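Tail spike protein gp49 (Pseudomonas phage LKA1, PDB 4RU4) probably cleaves the O-specific polysaccharide of Pseudomonas as a lyase, degrading the host cell envelope during phage entry. Local coordinates at residues D146-Y151 / E169-R174. Residues are numbered along the deposited sequence; the frame is centred on the assembly and turned at random.
With EDO (1,2-ethanediol), chain H.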
loop_
_atom_site.group_PDB
_atom_site.type_symbol
_atom_site.label_atom_id
_atom_site.label_comp_id
_atom_site.label_asym_id
_atom_site.label_seq_id
_atom_site.Cartn_x
_atom_site.Cartn_y
_atom_site.Cartn_z
ATOM N N ASP B 146 -2.069 31.104 1.581
ATOM C CA ASP B 146 -2.595 31.450 0.260
ATOM C C ASP B 146 -1.980 30.534 -0.800
ATOM O O ASP B 146 -0.922 29.951 -0.586
ATOM C CB ASP B 146 -2.321 32.921 -0.111
ATOM C CG ASP B 146 -3.289 33.911 0.551
ATOM O OD1 ASP B 146 -4.280 33.501 1.193
ATOM O OD2 ASP B 146 -3.062 35.126 0.399
ATOM N N VAL B 147 -2.647 30.421 -1.945
ATOM C CA VAL B 147 -2.177 29.561 -3.047
ATOM C C VAL B 147 -2.015 30.360 -4.318
ATOM O O VAL B 147 -2.877 31.176 -4.669
ATOM C CB VAL B 147 -3.146 28.374 -3.278
ATOM C CG1 VAL B 147 -2.763 27.549 -4.522
ATOM C CG2 VAL B 147 -3.177 27.502 -2.019
ATOM N N PHE B 148 -0.889 30.169 -4.989
ATOM C CA PHE B 148 -0.691 30.809 -6.279
ATOM C C PHE B 148 -0.127 29.837 -7.293
ATOM O O PHE B 148 0.425 28.794 -6.925
ATOM C CB PHE B 148 0.157 32.090 -6.165
ATOM C CG PHE B 148 1.594 31.871 -5.695
ATOM C CD1 PHE B 148 2.604 31.624 -6.609
ATOM C CD2 PHE B 148 1.931 32.004 -4.346
ATOM C CE1 PHE B 148 3.909 31.472 -6.205
ATOM C CE2 PHE B 148 3.238 31.837 -3.922
ATOM C CZ PHE B 148 4.236 31.578 -4.858
ATOM N N ILE B 149 -0.295 30.192 -8.563
ATOM C CA ILE B 149 0.206 29.411 -9.677
ATOM C C ILE B 149 1.279 30.206 -10.412
ATOM O O ILE B 149 1.065 31.363 -10.805
ATOM C CB ILE B 149 -0.913 29.136 -10.701
ATOM C CG1 ILE B 149 -1.986 28.236 -10.098
ATOM C CG2 ILE B 149 -0.319 28.471 -11.974
ATOM C CD1 ILE B 149 -3.283 28.189 -10.931
ATOM N N ILE B 150 2.447 29.596 -10.569
ATOM C CA ILE B 150 3.437 30.099 -11.509
ATOM C C ILE B 150 3.093 29.481 -12.855
ATOM O O ILE B 150 2.926 28.259 -12.939
ATOM C CB ILE B 150 4.833 29.635 -11.083
ATOM C CG1 ILE B 150 5.141 30.152 -9.663
ATOM C CG2 ILE B 150 5.897 30.035 -12.135
ATOM C CD1 ILE B 150 6.452 29.619 -9.064
ATOM N N TYR B 151 2.974 30.302 -13.904
ATOM C CA TYR B 151 2.551 29.803 -15.218
ATOM C C TYR B 151 3.444 30.304 -16.332
ATOM O O TYR B 151 3.712 31.501 -16.427
ATOM C CB TYR B 151 1.117 30.250 -15.498
ATOM C CG TYR B 151 0.616 29.992 -16.903
ATOM C CD1 TYR B 151 0.499 28.689 -17.391
ATOM C CD2 TYR B 151 0.208 31.048 -17.721
ATOM C CE1 TYR B 151 0.040 28.442 -18.673
ATOM C CE2 TYR B 151 -0.278 30.813 -19.011
ATOM C CZ TYR B 151 -0.362 29.513 -19.474
ATOM O OH TYR B 151 -0.829 29.260 -20.731
ATOM N N GLU B 169 3.527 25.587 -11.775
ATOM C CA GLU B 169 3.051 24.724 -10.684
ATOM C C GLU B 169 2.304 25.547 -9.645
ATOM O O GLU B 169 2.331 26.780 -9.696
ATOM C CB GLU B 169 4.237 23.996 -9.994
ATOM C CG GLU B 169 5.340 24.888 -9.474
ATOM C CD GLU B 169 6.611 24.087 -9.147
ATOM O OE1 GLU B 169 6.672 23.459 -8.055
ATOM O OE2 GLU B 169 7.527 24.052 -10.007
ATOM N N PHE B 170 1.655 24.860 -8.702
ATOM C CA PHE B 170 0.979 25.505 -7.573
ATOM C C PHE B 170 1.872 25.623 -6.339
ATOM O O PHE B 170 2.505 24.635 -5.926
ATOM C CB PHE B 170 -0.233 24.689 -7.137
ATOM C CG PHE B 170 -1.403 24.763 -8.083
ATOM C CD1 PHE B 170 -1.327 24.183 -9.352
ATOM C CD2 PHE B 170 -2.587 25.379 -7.692
ATOM C CE1 PHE B 170 -2.414 24.199 -10.212
ATOM C CE2 PHE B 170 -3.703 25.410 -8.557
ATOM C CZ PHE B 170 -3.612 24.817 -9.820
ATOM N N CYS B 171 1.878 26.807 -5.731
ATOM C CA CYS B 171 2.691 27.059 -4.539
ATOM C C CYS B 171 1.797 27.500 -3.386
ATOM O O CYS B 171 0.798 28.183 -3.596
ATOM C CB CYS B 171 3.720 28.158 -4.784
ATOM S SG CYS B 171 4.870 27.851 -6.111
ATOM N N GLU B 172 2.152 27.088 -2.176
ATOM C CA GLU B 172 1.347 27.403 -0.995
ATOM C C GLU B 172 2.208 28.284 -0.076
ATOM O O GLU B 172 3.306 27.887 0.319
ATOM C CB GLU B 172 0.900 26.114 -0.301
ATOM C CG GLU B 172 -0.091 26.329 0.844
ATOM C CD GLU B 172 -0.560 25.022 1.499
ATOM O OE1 GLU B 172 -0.597 23.937 0.833
ATOM O OE2 GLU B 172 -0.896 25.098 2.703
ATOM N N VAL B 173 1.722 29.480 0.228
ATOM C CA VAL B 173 2.533 30.478 0.946
ATOM C C VAL B 173 2.850 30.064 2.393
ATOM O O VAL B 173 1.955 29.680 3.162
ATOM C CB VAL B 173 1.864 31.906 0.880
ATOM C CG1 VAL B 173 2.677 32.953 1.673
ATOM C CG2 VAL B 173 1.719 32.366 -0.587
ATOM N N ARG B 174 4.132 30.135 2.752
ATOM C CA ARG B 174 4.551 29.927 4.119
ATOM C C ARG B 174 4.591 31.235 4.899
ATOM O O ARG B 174 4.047 31.322 5.999
ATOM C CB ARG B 174 5.948 29.296 4.173
ATOM C CG ARG B 174 6.317 28.856 5.570
ATOM C CD ARG B 174 7.620 28.072 5.573
ATOM N NE ARG B 174 8.785 28.935 5.625
ATOM C CZ ARG B 174 9.807 28.889 4.773
ATOM N NH1 ARG B 174 9.824 28.019 3.751
ATOM N NH2 ARG B 174 10.821 29.731 4.946
HETATM C C1 EDO H . -2.163 22.979 4.967
HETATM O O1 EDO H . -1.415 22.581 3.812
HETATM C C2 EDO H . -3.439 22.160 5.067
HETATM O O2 EDO H . -4.309 22.577 3.997
#
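F148 O takes the N-H of C171 at 2.7 Å, almost straight at 173°, and F170 CA of the same strand approaches this oxygen as a weak CA-H donor. C171 O answers by accepting F148 N at 3.0 Å, which makes the two residues a hydrogen-bonded pair of an antiparallel sheet and sets F148 and C171 side by side on one face. With CG between the backbone N and carbonyl carbon (chi1 64°), the F148 ring swings across to the neighbouring strand: C171 CB lies over one face toward the rim, 3.7 Å from the centroid, C171 SG stands obliquely off it, and V173 CG2 meets CE2 at the edge. On the opposite face of the sheet, I149 CG1 sits centrally over the F170 ring, and V147 CG1 touches the ring edge at CD2, 3.8 Å away. E172, on the same side of the sheet, accepts at OE2 a hydrogen bond from O1 of a 1,2-ethanediol, probably from the crystallisation liquor (2.8 Å), and forms salt bridges with R184 and with K287 of the second subunit. Alternation thus puts an aromatic-aliphatic cluster on each face in this Ig-like domain: strand 197-202 flanks 147-151, strand 180-183 flanks 169-174, and I198 and I183 both pack on F148.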